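AP205 bacteriophage COAT protein (Acinetobacter phage ap205, PDB 5FS4) forms the protein shell of a small single-stranded RNA bacteriophage, probably assembling into the capsid from dimers of the coat protein. Local coordinates at residues N48-Y53 with R82-G87. The protein carries 2 engineered substitutions. Residues are numbered along the deposited sequence; the frame is centred on the assembly and turned at random.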
loop_
_atom_site.group_PDB
_atom_site.type_symbol
_atom_site.label_atom_id
_atom_site.label_comp_id
_atom_site.label_asym_id
_atom_site.label_seq_id
_atom_site.Cartn_x
_atom_site.Cartn_y
_atom_site.Cartn_z
ATOM N N ASN B 48 6.129 -5.130 19.954
ATOM C CA ASN B 48 5.361 -4.651 18.805
ATOM C C ASN B 48 6.309 -4.037 17.775
ATOM O O ASN B 48 7.327 -3.369 18.136
ATOM C CB ASN B 48 4.296 -3.619 19.152
ATOM C CG ASN B 48 3.318 -3.410 18.002
ATOM O OD1 ASN B 48 2.457 -4.290 17.712
ATOM N ND2 ASN B 48 3.474 -2.301 17.280
ATOM N N VAL B 49 5.992 -4.235 16.504
ATOM C CA VAL B 49 6.739 -3.567 15.481
ATOM C C VAL B 49 5.755 -2.807 14.625
ATOM O O VAL B 49 4.774 -3.378 14.172
ATOM C CB VAL B 49 7.547 -4.567 14.630
ATOM C CG1 VAL B 49 8.299 -3.821 13.526
ATOM C CG2 VAL B 49 8.537 -5.378 15.468
ATOM N N SER B 50 6.012 -1.522 14.383
ATOM C CA SER B 50 5.256 -0.750 13.423
ATOM C C SER B 50 6.237 -0.315 12.345
ATOM O O SER B 50 7.304 0.353 12.646
ATOM C CB SER B 50 4.661 0.478 14.119
ATOM O OG SER B 50 3.858 1.227 13.243
ATOM N N GLY B 51 5.966 -0.759 11.121
ATOM C CA GLY B 51 6.755 -0.371 9.962
ATOM C C GLY B 51 5.980 0.465 8.990
ATOM O O GLY B 51 4.885 0.105 8.582
ATOM N N GLN B 52 6.582 1.565 8.556
ATOM C CA GLN B 52 5.888 2.537 7.681
ATOM C C GLN B 52 6.669 2.550 6.417
ATOM O O GLN B 52 7.860 2.852 6.469
ATOM C CB GLN B 52 5.921 3.936 8.260
ATOM C CG GLN B 52 5.128 4.935 7.450
ATOM C CD GLN B 52 5.370 6.353 7.875
ATOM O OE1 GLN B 52 4.557 6.940 8.566
ATOM N NE2 GLN B 52 6.530 6.902 7.477
ATOM N N TYR B 53 5.999 2.281 5.305
ATOM C CA TYR B 53 6.630 2.145 3.972
ATOM C C TYR B 53 5.973 3.155 3.053
ATOM O O TYR B 53 4.775 3.114 2.881
ATOM C CB TYR B 53 6.413 0.729 3.430
ATOM C CG TYR B 53 6.900 -0.341 4.334
ATOM C CD1 TYR B 53 8.239 -0.760 4.258
ATOM C CD2 TYR B 53 6.090 -0.902 5.324
ATOM C CE1 TYR B 53 8.732 -1.736 5.129
ATOM C CE2 TYR B 53 6.603 -1.837 6.243
ATOM C CZ TYR B 53 7.929 -2.257 6.140
ATOM O OH TYR B 53 8.347 -3.244 7.014
ATOM N N ARG B 82 1.369 4.886 0.948
ATOM C CA ARG B 82 1.903 4.633 2.277
ATOM C C ARG B 82 1.288 3.347 2.836
ATOM O O ARG B 82 0.095 3.219 2.867
ATOM C CB ARG B 82 1.604 5.818 3.237
ATOM C CG ARG B 82 2.127 5.520 4.624
ATOM C CD ARG B 82 1.869 6.619 5.591
ATOM N NE ARG B 82 0.442 6.775 5.818
ATOM C CZ ARG B 82 -0.170 7.953 6.005
ATOM N NH1 ARG B 82 0.472 9.124 5.912
ATOM N NH2 ARG B 82 -1.458 7.964 6.237
ATOM N N THR B 83 2.105 2.449 3.354
ATOM C CA THR B 83 1.542 1.282 4.082
ATOM C C THR B 83 2.162 1.261 5.440
ATOM O O THR B 83 3.399 1.551 5.618
ATOM C CB THR B 83 1.825 -0.083 3.384
ATOM O OG1 THR B 83 1.225 -0.116 2.099
ATOM C CG2 THR B 83 1.356 -1.364 4.235
ATOM N N VAL B 84 1.343 0.964 6.446
ATOM C CA VAL B 84 1.866 0.866 7.798
ATOM C C VAL B 84 1.418 -0.483 8.324
ATOM O O VAL B 84 0.191 -0.759 8.316
ATOM C CB VAL B 84 1.344 1.932 8.806
ATOM C CG1 VAL B 84 2.002 1.674 10.176
ATOM C CG2 VAL B 84 1.692 3.312 8.314
ATOM N N ILE B 85 2.402 -1.328 8.655
ATOM C CA ILE B 85 2.140 -2.649 9.183
ATOM C C ILE B 85 2.474 -2.691 10.662
ATOM O O ILE B 85 3.627 -2.379 11.052
ATOM C CB ILE B 85 3.002 -3.659 8.475
ATOM C CG1 ILE B 85 2.674 -3.652 6.965
ATOM C CG2 ILE B 85 2.844 -5.028 9.097
ATOM C CD1 ILE B 85 3.487 -4.622 6.144
ATOM N N SER B 86 1.489 -3.056 11.502
ATOM C CA SER B 86 1.677 -3.002 12.979
ATOM C C SER B 86 1.308 -4.371 13.540
ATOM O O SER B 86 0.194 -4.800 13.346
ATOM C CB SER B 86 0.803 -1.911 13.617
ATOM O OG SER B 86 1.043 -1.793 15.031
ATOM N N GLY B 87 2.248 -5.056 14.204
ATOM C CA GLY B 87 1.929 -6.330 14.914
ATOM C C GLY B 87 3.156 -6.819 15.669
ATOM O O GLY B 87 4.233 -6.418 15.405
HETATM O O HOH W 1 -0.231 -3.440 16.735
#
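The Tyr53 ring has the carbonyl oxygen of Thr83 at its edge, near the ring plane, while Ile85 CD1 approaches CE2 obliquely at 4.2 Å. Tyr53 CG stands anti to its own carbonyl carbon (chi1 -56°), so the ring extends along the strand over Gly51. Gly51 has no side chain, and Tyr53 OH lies 4.4 Å from Gly51 CA. On the opposite face, the Gln52 amide and Arg82 guanidinium planes are 24° apart, but the touch is through the Arg82 CG and CD methylenes, which cross the Gln52 chain obliquely; Arg82 CD is 4.0 Å from Gln52 OE1. Val84 pairs with Gln52: its CG2 packs on Gln52 CG, and its CG1 reaches diagonally to Ser50 OG at 3.6 Å. At the far end, Asn48 CG is anti to the backbone N and its amide swings toward Ser86. The bond from Asn48 ND2 to Ser86 OG is weak, at 3.4 Å. A water reinforces it, donating to Asn48 OD1 and accepting from Ser86 OG.

Hydrogen-bonded and non-hydrogen-bonded pairs alternate, as in a regular antiparallel sheet. Reciprocal N-H to O bonds join Tyr53 with Thr83, Gly51 with Ile85, and Val49 with Gly87. Tyr53 N to Thr83 O is the shortest at 2.7 Å, nearly along the C=O axis. Val49 N instead lies 45° above the carbonyl plane of Gly87.

Strand 28-38 flanks segment 48-53, and Phe30, Ala32 and Leu34 touch Tyr53. Strand 76-88 is outermost within the chain. It pairs with a strand of the second subunit, continuing the sheet across the dimer as in related RNA-phage coat proteins; Thr83 OG1 bonds His102 and Thr83 of that subunit. Helix 92-111 meets the Thr83 and Ile85 face through Trp99 and Leu95.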